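Local coordinates for unsaturated glucuronyl hydrolase (Streptococcus agalactiae, PDB 2ZZR), which hydrolyses unsaturated disaccharides derived from chondroitin, hyaluronan and heparin, releasing the unsaturated uronic acid from (1->3)- and (1->4)-linked substrates, at residues M1-N13 with F202-S214. Sequence-based numbering, arbitrary orientation.
Sequences MKIKPVKVESIEN and FYASANNVVRDDS. With SO4 (sulfate ion), chain B.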
loop_
_atom_site.group_PDB
_atom_site.type_symbol
_atom_site.label_atom_id
_atom_site.label_comp_id
_atom_site.label_asym_id
_atom_site.label_seq_id
_atom_site.Cartn_x
_atom_site.Cartn_y
_atom_site.Cartn_z
ATOM N N MET A 1 11.482 -15.085 16.279
ATOM C CA MET A 1 10.131 -15.704 16.183
ATOM C C MET A 1 9.981 -16.524 14.902
ATOM O O MET A 1 10.282 -16.045 13.809
ATOM C CB MET A 1 9.054 -14.615 16.255
ATOM C CG MET A 1 7.618 -15.114 16.171
ATOM S SD MET A 1 7.127 -16.180 17.540
ATOM C CE MET A 1 7.484 -15.136 18.957
ATOM N N LYS A 2 9.510 -17.760 15.044
ATOM C CA LYS A 2 9.284 -18.633 13.902
ATOM C C LYS A 2 8.037 -18.228 13.121
ATOM O O LYS A 2 7.023 -17.849 13.707
ATOM C CB LYS A 2 9.150 -20.087 14.354
ATOM C CG LYS A 2 10.449 -20.723 14.828
ATOM C CD LYS A 2 10.155 -21.958 15.668
ATOM C CE LYS A 2 11.422 -22.687 16.068
ATOM N NZ LYS A 2 11.097 -23.819 16.985
ATOM N N ILE A 3 8.138 -18.296 11.797
ATOM C CA ILE A 3 6.985 -18.171 10.916
ATOM C C ILE A 3 6.629 -19.563 10.402
ATOM O O ILE A 3 7.502 -20.315 9.949
ATOM C CB ILE A 3 7.244 -17.185 9.744
ATOM C CG1 ILE A 3 7.517 -15.771 10.287
ATOM C CG2 ILE A 3 6.058 -17.169 8.774
ATOM C CD1 ILE A 3 7.930 -14.760 9.216
ATOM N N LYS A 4 5.345 -19.906 10.494
ATOM C CA LYS A 4 4.848 -21.202 10.040
ATOM C C LYS A 4 5.172 -21.424 8.564
ATOM O O LYS A 4 5.251 -20.464 7.794
ATOM C CB LYS A 4 3.331 -21.276 10.236
ATOM C CG LYS A 4 2.587 -20.325 9.300
ATOM C CD LYS A 4 1.104 -20.338 9.515
ATOM C CE LYS A 4 0.461 -19.334 8.581
ATOM N NZ LYS A 4 -1.011 -19.336 8.755
ATOM N N PRO A 5 5.364 -22.692 8.158
ATOM C CA PRO A 5 5.558 -22.970 6.739
ATOM C C PRO A 5 4.374 -22.508 5.882
ATOM O O PRO A 5 3.216 -22.602 6.314
ATOM C CB PRO A 5 5.682 -24.499 6.694
ATOM C CG PRO A 5 6.123 -24.886 8.068
ATOM C CD PRO A 5 5.456 -23.912 8.983
ATOM N N VAL A 6 4.680 -21.995 4.695
ATOM C CA VAL A 6 3.669 -21.675 3.685
ATOM C C VAL A 6 4.043 -22.364 2.380
ATOM O O VAL A 6 5.227 -22.580 2.099
ATOM C CB VAL A 6 3.495 -20.136 3.448
ATOM C CG1 VAL A 6 3.043 -19.443 4.717
ATOM C CG2 VAL A 6 4.781 -19.501 2.890
ATOM N N LYS A 7 3.040 -22.718 1.583
ATOM C CA LYS A 7 3.304 -23.308 0.287
ATOM C C LYS A 7 3.865 -22.235 -0.628
ATOM O O LYS A 7 3.285 -21.153 -0.766
ATOM C CB LYS A 7 2.048 -23.940 -0.324
ATOM C CG LYS A 7 2.280 -24.555 -1.712
ATOM C CD LYS A 7 1.162 -25.516 -2.129
ATOM C CE LYS A 7 -0.196 -24.828 -2.110
ATOM N NZ LYS A 7 -1.313 -25.762 -2.402
ATOM N N VAL A 8 5.014 -22.532 -1.220
ATOM C CA VAL A 8 5.608 -21.650 -2.210
ATOM C C VAL A 8 5.375 -22.258 -3.586
ATOM O O VAL A 8 6.069 -23.194 -3.996
ATOM C CB VAL A 8 7.118 -21.412 -1.937
ATOM C CG1 VAL A 8 7.718 -20.464 -2.971
ATOM C CG2 VAL A 8 7.322 -20.856 -0.536
ATOM N N GLU A 9 4.373 -21.732 -4.288
ATOM C CA GLU A 9 4.084 -22.142 -5.657
ATOM C C GLU A 9 5.232 -21.747 -6.565
ATOM O O GLU A 9 5.791 -20.661 -6.423
ATOM C CB GLU A 9 2.801 -21.473 -6.164
ATOM C CG GLU A 9 1.552 -21.844 -5.369
ATOM C CD GLU A 9 0.272 -21.179 -5.869
ATOM O OE1 GLU A 9 0.324 -20.324 -6.781
ATOM O OE2 GLU A 9 -0.804 -21.536 -5.336
ATOM N N SER A 10 5.592 -22.611 -7.506
ATOM C CA SER A 10 6.516 -22.173 -8.545
ATOM C C SER A 10 5.798 -21.129 -9.409
ATOM O O SER A 10 4.567 -21.174 -9.560
ATOM C CB SER A 10 7.000 -23.345 -9.395
ATOM O OG SER A 10 5.936 -23.872 -10.156
ATOM N N ILE A 11 6.553 -20.171 -9.939
ATOM C CA ILE A 11 5.985 -19.221 -10.891
ATOM C C ILE A 11 5.688 -19.982 -12.174
ATOM O O ILE A 11 6.591 -20.344 -12.937
ATOM C CB ILE A 11 6.894 -18.014 -11.155
ATOM C CG1 ILE A 11 7.168 -17.275 -9.841
ATOM C CG2 ILE A 11 6.251 -17.096 -12.204
ATOM C CD1 ILE A 11 8.295 -16.234 -9.924
ATOM N N GLU A 12 4.403 -20.242 -12.374
ATOM C CA GLU A 12 3.953 -21.115 -13.445
ATOM C C GLU A 12 4.137 -20.411 -14.787
ATOM O O GLU A 12 3.877 -19.213 -14.908
ATOM C CB GLU A 12 2.508 -21.582 -13.168
ATOM C CG GLU A 12 2.402 -22.457 -11.880
ATOM C CD GLU A 12 0.968 -22.732 -11.392
ATOM O OE1 GLU A 12 0.823 -23.481 -10.387
ATOM O OE2 GLU A 12 -0.003 -22.205 -11.993
ATOM N N ASN A 13 4.657 -21.142 -15.772
ATOM C CA ASN A 13 4.910 -20.598 -17.109
ATOM C C ASN A 13 5.656 -19.238 -17.091
ATOM O O ASN A 13 5.139 -18.244 -17.592
ATOM C CB ASN A 13 3.573 -20.513 -17.876
ATOM C CG ASN A 13 3.728 -20.031 -19.308
ATOM O OD1 ASN A 13 4.743 -20.273 -19.968
ATOM N ND2 ASN A 13 2.704 -19.342 -19.800
ATOM N N PHE A 202 4.074 -7.540 13.244
ATOM C CA PHE A 202 4.462 -8.237 12.038
ATOM C C PHE A 202 4.279 -9.752 12.171
ATOM O O PHE A 202 3.657 -10.378 11.322
ATOM C CB PHE A 202 5.899 -7.937 11.572
ATOM C CG PHE A 202 6.243 -8.697 10.331
ATOM C CD1 PHE A 202 5.884 -8.199 9.079
ATOM C CD2 PHE A 202 6.800 -9.973 10.415
ATOM C CE1 PHE A 202 6.131 -8.936 7.920
ATOM C CE2 PHE A 202 7.049 -10.714 9.274
ATOM C CZ PHE A 202 6.710 -10.198 8.014
ATOM N N TYR A 203 4.822 -10.334 13.238
ATOM C CA TYR A 203 4.744 -11.789 13.408
ATOM C C TYR A 203 3.328 -12.288 13.656
ATOM O O TYR A 203 2.964 -13.347 13.173
ATOM C CB TYR A 203 5.713 -12.283 14.484
ATOM C CG TYR A 203 7.155 -12.239 14.027
ATOM C CD1 TYR A 203 8.075 -11.391 14.639
ATOM C CD2 TYR A 203 7.592 -13.029 12.958
ATOM C CE1 TYR A 203 9.401 -11.345 14.216
ATOM C CE2 TYR A 203 8.919 -12.989 12.522
ATOM C CZ TYR A 203 9.815 -12.144 13.160
ATOM O OH TYR A 203 11.133 -12.092 12.744
ATOM N N ALA A 204 2.534 -11.514 14.391
ATOM C CA ALA A 204 1.115 -11.843 14.581
ATOM C C ALA A 204 0.405 -11.908 13.228
ATOM O O ALA A 204 -0.422 -12.797 12.980
ATOM C CB ALA A 204 0.452 -10.828 15.501
ATOM N N SER A 205 0.756 -10.982 12.339
ATOM C CA SER A 205 0.207 -10.978 10.993
ATOM C C SER A 205 0.713 -12.178 10.187
ATOM O O SER A 205 -0.081 -12.962 9.650
ATOM C CB SER A 205 0.558 -9.669 10.287
ATOM O OG SER A 205 0.008 -8.554 10.967
ATOM N N ALA A 206 2.037 -12.324 10.121
ATOM C CA ALA A 206 2.677 -13.357 9.305
ATOM C C ALA A 206 2.178 -14.759 9.641
ATOM O O ALA A 206 1.989 -15.591 8.755
ATOM C CB ALA A 206 4.199 -13.292 9.462
ATOM N N ASN A 207 1.975 -15.015 10.928
ATOM C CA ASN A 207 1.627 -16.358 11.365
ATOM C C ASN A 207 0.145 -16.690 11.262
ATOM O O ASN A 207 -0.243 -17.861 11.389
ATOM C CB ASN A 207 2.162 -16.607 12.773
ATOM C CG ASN A 207 3.601 -17.077 12.754
ATOM O OD1 ASN A 207 3.957 -17.955 11.968
ATOM N ND2 ASN A 207 4.429 -16.502 13.606
ATOM N N ASN A 208 -0.671 -15.674 10.988
ATOM C CA ASN A 208 -2.124 -15.826 11.080
ATOM C C ASN A 208 -2.898 -15.261 9.892
ATOM O O ASN A 208 -3.687 -15.976 9.267
ATOM C CB ASN A 208 -2.631 -15.239 12.399
ATOM C CG ASN A 208 -2.013 -15.909 13.616
ATOM O OD1 ASN A 208 -2.266 -17.087 13.888
ATOM N ND2 ASN A 208 -1.200 -15.167 14.351
ATOM N N VAL A 209 -2.663 -13.987 9.564
ATOM C CA VAL A 209 -3.406 -13.351 8.470
ATOM C C VAL A 209 -2.920 -13.834 7.099
ATOM O O VAL A 209 -3.646 -13.743 6.103
ATOM C CB VAL A 209 -3.432 -11.798 8.610
ATOM C CG1 VAL A 209 -2.193 -11.151 7.979
ATOM C CG2 VAL A 209 -4.720 -11.220 8.010
ATOM N N VAL A 210 -1.690 -14.352 7.049
ATOM C CA VAL A 210 -1.209 -15.072 5.880
ATOM C C VAL A 210 -1.537 -16.549 6.096
ATOM O O VAL A 210 -1.242 -17.107 7.157
ATOM C CB VAL A 210 0.314 -14.885 5.662
ATOM C CG1 VAL A 210 0.778 -15.604 4.393
ATOM C CG2 VAL A 210 0.659 -13.396 5.586
ATOM N N ARG A 211 -2.161 -17.161 5.095
ATOM C CA ARG A 211 -2.613 -18.553 5.186
ATOM C C ARG A 211 -1.535 -19.543 4.733
ATOM O O ARG A 211 -0.580 -19.163 4.055
ATOM C CB ARG A 211 -3.887 -18.750 4.355
ATOM C CG ARG A 211 -5.016 -17.792 4.716
ATOM C CD ARG A 211 -6.338 -18.212 4.071
ATOM N NE ARG A 211 -6.898 -19.396 4.719
ATOM C CZ ARG A 211 -8.118 -19.882 4.494
ATOM N NH1 ARG A 211 -8.527 -20.965 5.148
ATOM N NH2 ARG A 211 -8.927 -19.294 3.621
ATOM N N ASP A 212 -1.712 -20.816 5.093
ATOM C CA ASP A 212 -0.752 -21.870 4.750
ATOM C C ASP A 212 -0.496 -22.028 3.251
ATOM O O ASP A 212 0.562 -22.513 2.858
ATOM C CB ASP A 212 -1.184 -23.219 5.348
ATOM C CG ASP A 212 -1.047 -23.269 6.859
ATOM O OD1 ASP A 212 -0.743 -22.238 7.498
ATOM O OD2 ASP A 212 -1.255 -24.362 7.426
ATOM N N ASP A 213 -1.463 -21.628 2.421
ATOM C CA ASP A 213 -1.326 -21.721 0.968
ATOM C C ASP A 213 -0.760 -20.441 0.352
ATOM O O ASP A 213 -0.733 -20.295 -0.867
ATOM C CB ASP A 213 -2.669 -22.084 0.313
ATOM C CG ASP A 213 -3.746 -21.015 0.510
ATOM O OD1 ASP A 213 -4.845 -21.191 -0.061
ATOM O OD2 ASP A 213 -3.521 -20.016 1.233
ATOM N N SER A 214 -0.303 -19.536 1.218
ATOM C CA SER A 214 0.243 -18.223 0.840
ATOM C C SER A 214 -0.806 -17.177 0.442
ATOM O O SER A 214 -0.458 -16.045 0.105
ATOM C CB SER A 214 1.344 -18.342 -0.226
ATOM O OG SER A 214 2.561 -18.778 0.367
HETATM S S SO4 B . -5.122 -21.547 7.295
HETATM O O1 SO4 B . -5.042 -22.340 8.518
HETATM O O2 SO4 B . -3.897 -21.728 6.527
HETATM O O3 SO4 B . -6.274 -21.972 6.500
HETATM O O4 SO4 B . -5.266 -20.138 7.645
HETATM O O HOH W 1 -1.573 -22.078 -2.859
#
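Ile3 CD1 meets the edge of the Phe202 ring, 4.1 Å from Phe202 CE2, while its CG1 lies in the plane of the Tyr203 ring at its rim. One face of Tyr203 is taken by Met1, whose CB sits over the ring centre, 3.6 Å from the centroid, in a CH-pi contact; Phe202 CD2 lies against the opposite face, offset toward the rim, and Tyr203 OH bonds to Asp264. Ile3 CD1 also rests on Ala206 CB, one turn on from Phe202. The Asn207 amide pairs with the backbone on both sides of Ile3, much as the N-H and C=O of a residue in a neighbouring strand would: ND2 donates to Lys2 O at 2.9 Å, which lies close to the amide plane, and OD1 accepts from Lys4 N at 2.8 Å, the two bonds fixing the amide's rotation. Lys4 runs antiparallel alongside, CB and CG beside OD1; chi1 of 68° sets CG between backbone N and carbonyl carbon, and the extended chain reaches the helix end. There NZ donates to Val210 O at 2.8 Å and more weakly to Asn207 O, and forms a long salt bridge with Asp212 OD1, carbonyls and carboxylate together probably stabilising its positive charge. Arg211 points away from the tail, its side chain near Thr234, a probable substrate-binding residue; its NE and NH1 and Asp212 N hold a sulfate probably from the crystallisation liquor. Asp212 O accepts from Lys7 N at 2.8 Å. A water joins Asp213 O to Glu9 OE2. Ser214, last residue of the type I turn 211-214, donates through OG to Lys7 O at 2.7 Å, tying turn to tail. The whole is an N-terminal arm laid along a helix C-terminus and the following turn, outside the alpha-helical barrel of this glycoside hydrolase family 88 enzyme.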